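PDB 3O66: glycine betaine/carnitine/choline ABC transporter from Staphylococcus aureus subsp. aureus Mu50, which probably binds glycine betaine, carnitine, choline or a related quaternary ammonium compound outside the membrane and delivers it to an ABC importer. Local coordinates for residues D108-A113 / L244-T250; T198-A204 / M253-Y258. All blocks are in the same frame, centred on the assembly; numbering follows the deposited sequence.

Interaction 1 of 2, residues D108-A113 / L244-T250; sequences DSYGFA and LTGKIST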
loop_
_atom_site.group_PDB
_atom_site.type_symbol
_atom_site.label_atom_id
_atom_site.label_comp_id
_atom_site.label_asym_id
_atom_site.label_seq_id
_atom_site.Cartn_x
_atom_site.Cartn_y
_atom_site.Cartn_z
ATOM N N ASP A 108 -6.636 6.597 -10.230
ATOM C CA ASP A 108 -5.215 6.405 -10.535
ATOM C C ASP A 108 -4.437 6.403 -9.209
ATOM O O ASP A 108 -4.861 7.015 -8.248
ATOM C CB ASP A 108 -4.687 7.499 -11.451
ATOM C CG ASP A 108 -5.160 7.347 -12.904
ATOM O OD1 ASP A 108 -5.747 6.309 -13.278
ATOM O OD2 ASP A 108 -4.930 8.289 -13.680
ATOM N N SER A 109 -3.301 5.712 -9.177
ATOM C CA SER A 109 -2.577 5.518 -7.938
ATOM C C SER A 109 -2.036 6.769 -7.298
ATOM O O SER A 109 -1.629 7.739 -7.985
ATOM C CB SER A 109 -1.442 4.496 -8.132
ATOM O OG SER A 109 -0.683 4.319 -6.930
ATOM N N TYR A 110 -2.050 6.759 -5.976
ATOM C CA TYR A 110 -1.300 7.753 -5.188
ATOM C C TYR A 110 0.184 7.871 -5.597
ATOM O O TYR A 110 0.801 8.923 -5.410
ATOM C CB TYR A 110 -1.368 7.391 -3.718
ATOM C CG TYR A 110 -2.732 7.602 -3.112
ATOM C CD1 TYR A 110 -3.331 8.862 -3.132
ATOM C CD2 TYR A 110 -3.405 6.539 -2.495
ATOM C CE1 TYR A 110 -4.568 9.058 -2.563
ATOM C CE2 TYR A 110 -4.658 6.700 -1.924
ATOM C CZ TYR A 110 -5.232 7.964 -1.965
ATOM O OH TYR A 110 -6.450 8.142 -1.395
ATOM N N GLY A 111 0.746 6.768 -6.097
ATOM C CA GLY A 111 2.134 6.750 -6.576
ATOM C C GLY A 111 2.988 5.721 -5.853
ATOM O O GLY A 111 4.164 5.544 -6.174
ATOM N N PHE A 112 2.388 5.010 -4.897
ATOM C CA PHE A 112 3.086 3.920 -4.223
ATOM C C PHE A 112 2.351 2.571 -4.392
ATOM O O PHE A 112 1.173 2.529 -4.733
ATOM C CB PHE A 112 3.296 4.238 -2.719
ATOM C CG PHE A 112 2.013 4.290 -1.889
ATOM C CD1 PHE A 112 1.563 3.156 -1.197
ATOM C CD2 PHE A 112 1.289 5.476 -1.760
ATOM C CE1 PHE A 112 0.418 3.193 -0.414
ATOM C CE2 PHE A 112 0.121 5.536 -0.983
ATOM C CZ PHE A 112 -0.315 4.398 -0.291
ATOM N N ALA A 113 3.102 1.490 -4.162
ATOM C CA ALA A 113 2.580 0.127 -4.026
ATOM C C ALA A 113 2.967 -0.452 -2.653
ATOM O O ALA A 113 4.098 -0.240 -2.175
ATOM C CB ALA A 113 3.098 -0.750 -5.148
ATOM N N LEU A 244 -4.339 14.198 -5.279
ATOM C CA LEU A 244 -3.353 13.336 -4.632
ATOM C C LEU A 244 -2.739 12.298 -5.570
ATOM O O LEU A 244 -1.819 11.602 -5.172
ATOM C CB LEU A 244 -3.963 12.648 -3.395
ATOM C CG LEU A 244 -4.365 13.621 -2.240
ATOM C CD1 LEU A 244 -4.907 12.851 -1.042
ATOM C CD2 LEU A 244 -3.198 14.448 -1.796
ATOM N N THR A 245 -3.247 12.186 -6.793
ATOM C CA THR A 245 -2.752 11.191 -7.746
ATOM C C THR A 245 -1.266 11.428 -8.085
ATOM O O THR A 245 -0.904 12.518 -8.530
ATOM C CB THR A 245 -3.615 11.222 -9.035
ATOM O OG1 THR A 245 -4.945 10.791 -8.709
ATOM C CG2 THR A 245 -3.020 10.322 -10.139
ATOM N N GLY A 246 -0.419 10.405 -7.881
ATOM C CA GLY A 246 1.034 10.523 -8.073
ATOM C C GLY A 246 1.827 11.251 -6.988
ATOM O O GLY A 246 3.058 11.306 -7.055
ATOM N N LYS A 247 1.160 11.813 -5.981
ATOM C CA LYS A 247 1.855 12.656 -4.980
ATOM C C LYS A 247 2.569 11.957 -3.802
ATOM O O LYS A 247 3.228 12.617 -2.953
ATOM C CB LYS A 247 0.940 13.763 -4.456
ATOM C CG LYS A 247 0.148 14.526 -5.521
ATOM C CD LYS A 247 1.005 15.413 -6.470
ATOM C CE LYS A 247 0.237 15.720 -7.785
ATOM N NZ LYS A 247 -0.901 16.714 -7.545
ATOM N N ILE A 248 2.429 10.636 -3.722
ATOM C CA ILE A 248 3.084 9.880 -2.672
ATOM C C ILE A 248 3.857 8.726 -3.275
ATOM O O ILE A 248 3.255 7.685 -3.633
ATOM C CB ILE A 248 2.069 9.368 -1.602
ATOM C CG1 ILE A 248 1.116 10.497 -1.162
ATOM C CG2 ILE A 248 2.815 8.788 -0.398
ATOM C CD1 ILE A 248 0.087 10.078 -0.132
ATOM N N SER A 249 5.169 8.901 -3.428
ATOM C CA SER A 249 6.005 7.793 -3.922
ATOM C C SER A 249 6.062 6.701 -2.864
ATOM O O SER A 249 5.666 6.932 -1.737
ATOM C CB SER A 249 7.412 8.264 -4.233
ATOM O OG SER A 249 8.084 8.731 -3.077
ATOM N N THR A 250 6.564 5.527 -3.213
ATOM C CA THR A 250 6.793 4.500 -2.186
ATOM C C THR A 250 7.721 4.962 -1.044
ATOM O O THR A 250 7.408 4.743 0.142
ATOM C CB THR A 250 7.245 3.193 -2.832
ATOM O OG1 THR A 250 6.214 2.810 -3.756
ATOM C CG2 THR A 250 7.423 2.066 -1.794
#

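Interaction 2 of 2, residues T198-A204 / M253-Y258; sequences TDGRIAA and MQRLNY. With ACT (acetate ion), chain D.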
loop_
_atom_site.group_PDB
_atom_site.type_symbol
_atom_site.label_atom_id
_atom_site.label_comp_id
_atom_site.label_asym_id
_atom_site.label_seq_id
_atom_site.Cartn_x
_atom_site.Cartn_y
_atom_site.Cartn_z
ATOM N N THR A 198 6.023 -0.652 2.147
ATOM C CA THR A 198 5.856 0.717 2.649
ATOM C C THR A 198 6.083 0.858 4.154
ATOM O O THR A 198 5.812 1.927 4.735
ATOM C CB THR A 198 4.465 1.324 2.336
ATOM O OG1 THR A 198 3.449 0.494 2.915
ATOM C CG2 THR A 198 4.243 1.517 0.851
ATOM N N ASP A 199 6.559 -0.213 4.800
ATOM C CA ASP A 199 6.731 -0.160 6.254
ATOM C C ASP A 199 7.662 0.988 6.647
ATOM O O ASP A 199 8.731 1.167 6.052
ATOM C CB ASP A 199 7.213 -1.517 6.833
ATOM C CG ASP A 199 7.096 -1.556 8.327
ATOM O OD1 ASP A 199 6.068 -2.069 8.831
ATOM O OD2 ASP A 199 8.007 -1.012 9.012
ATOM N N GLY A 200 7.250 1.788 7.621
ATOM C CA GLY A 200 8.077 2.897 8.095
ATOM C C GLY A 200 9.495 2.522 8.519
ATOM O O GLY A 200 10.408 3.351 8.524
ATOM N N ARG A 201 9.695 1.282 8.921
ATOM C CA ARG A 201 11.028 0.891 9.363
ATOM C C ARG A 201 12.000 0.829 8.197
ATOM O O ARG A 201 13.227 0.873 8.390
ATOM C CB ARG A 201 10.992 -0.391 10.210
ATOM C CG ARG A 201 10.411 -0.112 11.611
ATOM C CD ARG A 201 9.926 -1.376 12.292
ATOM N NE ARG A 201 8.721 -1.917 11.641
ATOM C CZ ARG A 201 7.818 -2.648 12.288
ATOM N NH1 ARG A 201 6.747 -3.115 11.661
ATOM N NH2 ARG A 201 8.002 -2.918 13.581
ATOM N N ILE A 202 11.465 0.756 6.982
ATOM C CA ILE A 202 12.335 0.836 5.808
ATOM C C ILE A 202 13.007 2.216 5.795
ATOM O O ILE A 202 14.192 2.333 5.488
ATOM C CB ILE A 202 11.551 0.603 4.498
ATOM C CG1 ILE A 202 11.060 -0.861 4.423
ATOM C CG2 ILE A 202 12.423 0.937 3.316
ATOM C CD1 ILE A 202 9.967 -1.097 3.379
ATOM N N ALA A 203 12.245 3.251 6.158
ATOM C CA ALA A 203 12.796 4.610 6.313
ATOM C C ALA A 203 13.618 4.715 7.607
ATOM O O ALA A 203 14.688 5.332 7.635
ATOM C CB ALA A 203 11.653 5.699 6.282
ATOM N N ALA A 204 13.148 4.114 8.689
ATOM C CA ALA A 204 13.866 4.291 9.948
ATOM C C ALA A 204 15.254 3.651 9.919
ATOM O O ALA A 204 16.201 4.193 10.521
ATOM C CB ALA A 204 13.056 3.753 11.118
HETATM N N MSE A 253 5.757 7.264 1.250
HETATM C CA MSE A 253 4.827 6.513 2.121
HETATM C C MSE A 253 5.595 5.868 3.262
HETATM O O MSE A 253 5.073 5.808 4.372
HETATM C CB MSE A 253 4.079 5.423 1.338
HETATM C CG MSE A 253 2.844 4.813 2.087
HETATM SE SE MSE A 253 1.454 6.179 2.438
HETATM C CE MSE A 253 1.719 6.436 4.362
ATOM N N GLN A 254 6.797 5.350 2.979
ATOM C CA GLN A 254 7.656 4.810 4.034
ATOM C C GLN A 254 7.934 5.885 5.078
ATOM O O GLN A 254 7.756 5.642 6.287
ATOM C CB GLN A 254 8.972 4.272 3.475
ATOM C CG GLN A 254 8.833 2.992 2.610
ATOM C CD GLN A 254 10.010 2.837 1.679
ATOM O OE1 GLN A 254 10.947 3.646 1.720
ATOM N NE2 GLN A 254 9.989 1.799 0.841
ATOM N N ARG A 255 8.313 7.085 4.612
ATOM C CA ARG A 255 8.577 8.206 5.510
ATOM C C ARG A 255 7.361 8.623 6.323
ATOM O O ARG A 255 7.483 8.925 7.518
ATOM C CB ARG A 255 9.151 9.451 4.775
ATOM C CG ARG A 255 10.649 9.334 4.424
ATOM C CD ARG A 255 11.184 10.638 3.760
ATOM N NE ARG A 255 10.670 10.780 2.397
ATOM C CZ ARG A 255 11.205 10.203 1.319
ATOM N NH1 ARG A 255 10.649 10.395 0.136
ATOM N NH2 ARG A 255 12.280 9.420 1.421
ATOM N N LEU A 256 6.201 8.681 5.682
ATOM C CA LEU A 256 4.979 9.072 6.376
ATOM C C LEU A 256 4.625 8.019 7.405
ATOM O O LEU A 256 4.284 8.344 8.541
ATOM C CB LEU A 256 3.818 9.258 5.371
ATOM C CG LEU A 256 3.990 10.469 4.450
ATOM C CD1 LEU A 256 2.916 10.409 3.351
ATOM C CD2 LEU A 256 3.964 11.816 5.233
ATOM N N ASN A 257 4.719 6.747 7.022
ATOM C CA ASN A 257 4.442 5.678 8.002
ATOM C C ASN A 257 5.376 5.772 9.210
ATOM O O ASN A 257 4.966 5.509 10.348
ATOM C CB ASN A 257 4.544 4.303 7.374
ATOM C CG ASN A 257 3.280 3.912 6.648
ATOM O OD1 ASN A 257 2.157 4.282 7.065
ATOM N ND2 ASN A 257 3.434 3.190 5.543
ATOM N N TYR A 258 6.627 6.150 8.960
ATOM C CA TYR A 258 7.615 6.264 10.036
ATOM C C TYR A 258 7.183 7.347 11.030
ATOM O O TYR A 258 7.347 7.197 12.262
ATOM C CB TYR A 258 8.997 6.574 9.445
ATOM C CG TYR A 258 10.123 6.832 10.434
ATOM C CD1 TYR A 258 10.288 6.046 11.569
ATOM C CD2 TYR A 258 11.069 7.829 10.176
ATOM C CE1 TYR A 258 11.345 6.277 12.472
ATOM C CE2 TYR A 258 12.124 8.066 11.049
ATOM C CZ TYR A 258 12.257 7.286 12.192
ATOM O OH TYR A 258 13.304 7.541 13.039
HETATM C C ACT D . 3.212 -1.306 5.708
HETATM O O ACT D . 3.438 -1.527 4.481
HETATM O OXT ACT D . 2.856 -0.134 6.045
HETATM C CH3 ACT D . 3.351 -2.402 6.730
#

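Interaction 1 of 2, residues D108-A113 / L244-T250
Tyr-110 lays the CD1-CE1 edge of its ring against Leu-244, CE1 lying 3.7 Å from Leu-244 CB, with the carbonyl oxygen of Leu-244 near the same edge and in the ring plane. The phenol end of the tyrosine reaches beyond the contact to the carbonyl of Gly-67. Two backbone bonds tie the two segments next to this ring. Gly-246 N, in the type II turn from Leu-244 to Lys-247, bonds to Ser-109 O (2.9 Å), and Ile-248 N to Tyr-110 O. Gly-111 turns the chain with a positive phi of 122°, and its N is held by Ser-109 OG in an ST turn; the same OG also bonds to Ala-222 O. The backbones run close here, Gly-111 CA lying 4.2 Å from Gly-246 CA. Phe-112 then lies alongside Ile-248, both side chains pointing the same way, and its CD2 is 3.9 Å from Ile-248 CG2. Its chi1 of 67° sets the ring between its own backbone N and carbonyl carbon, with Ile-248 O at the ring edge. At the far end Thr-250 OG1 receives a weak bond from Ala-113 N, 3.4 Å long. The contact joins the loop after strand 104-106 to the loop leading into helix 250-261; Tyr-110 and Phe-112 also pack on helix 19-35 and strand 222-227.

Interaction 2 of 2, residues T198-A204 / M253-Y258
A chi1 of -82° sets the Asn-257 amide beside its own backbone N, where ND2 can reach Thr-198 O, and a chi1 of 175° swings the Tyr-258 ring out to Ala-204. The hydrogen bond from Asn-257 ND2 to Thr-198 O is short, 2.8 Å; the acceptor lies in the amide plane, but the donor sits above the carbonyl plane. Ala-204 CB rests over one face of the Tyr-258 ring, 3.8 Å from its centroid, in a CH-pi contact. Between these points the axes of 200-204 and 253-258 approach to 7.1 Å, crossing at -92°. There Gly-200 CA makes a CA-H...O contact with Gln-254 O (3.3 Å). Gln-254 runs extended across Ile-202, its amide touching CG2, while NE2 bonds to Ser-197 O. Backbone oxygens and two side-chain amides thus join the packing beside a few apolar contacts. Within 198-204, Asp-199 caps the helix through Arg-201 N, and the Arg-201 guanidinium, gripping that carboxylate side-on, probably offsets its charge. Asn-257 ND2 also bonds to Glu-20. Thr-198 OG1 has both Glu-20 OE1 and an acetate oxygen (2.6 Å) within reach, so two carboxylates compete for one hydroxyl proton.

Interactions 1 and 2, with centres about 15 Å apart, meet through Phe-112 and helix 250-261. Thr-250 of interaction 1 begins that helix and Met-253 of interaction 2 follows within its first turn, so segment 244-250 ends where the helix starts and 253-258 carries on along it. Phe-112 CZ lies 3.7 Å from the selenium (SE) of Met-253, and Phe-112 CD1 is 3.8 Å from Thr-198 CG2. Helix 19-35 borders both contacts, with Glu-20 touching Phe-112 and bonding to Asn-257. The acetate, probably from the crystallisation liquor, adjoins interaction 2; in periplasmic-binding-protein folds ligands bind between two lobes.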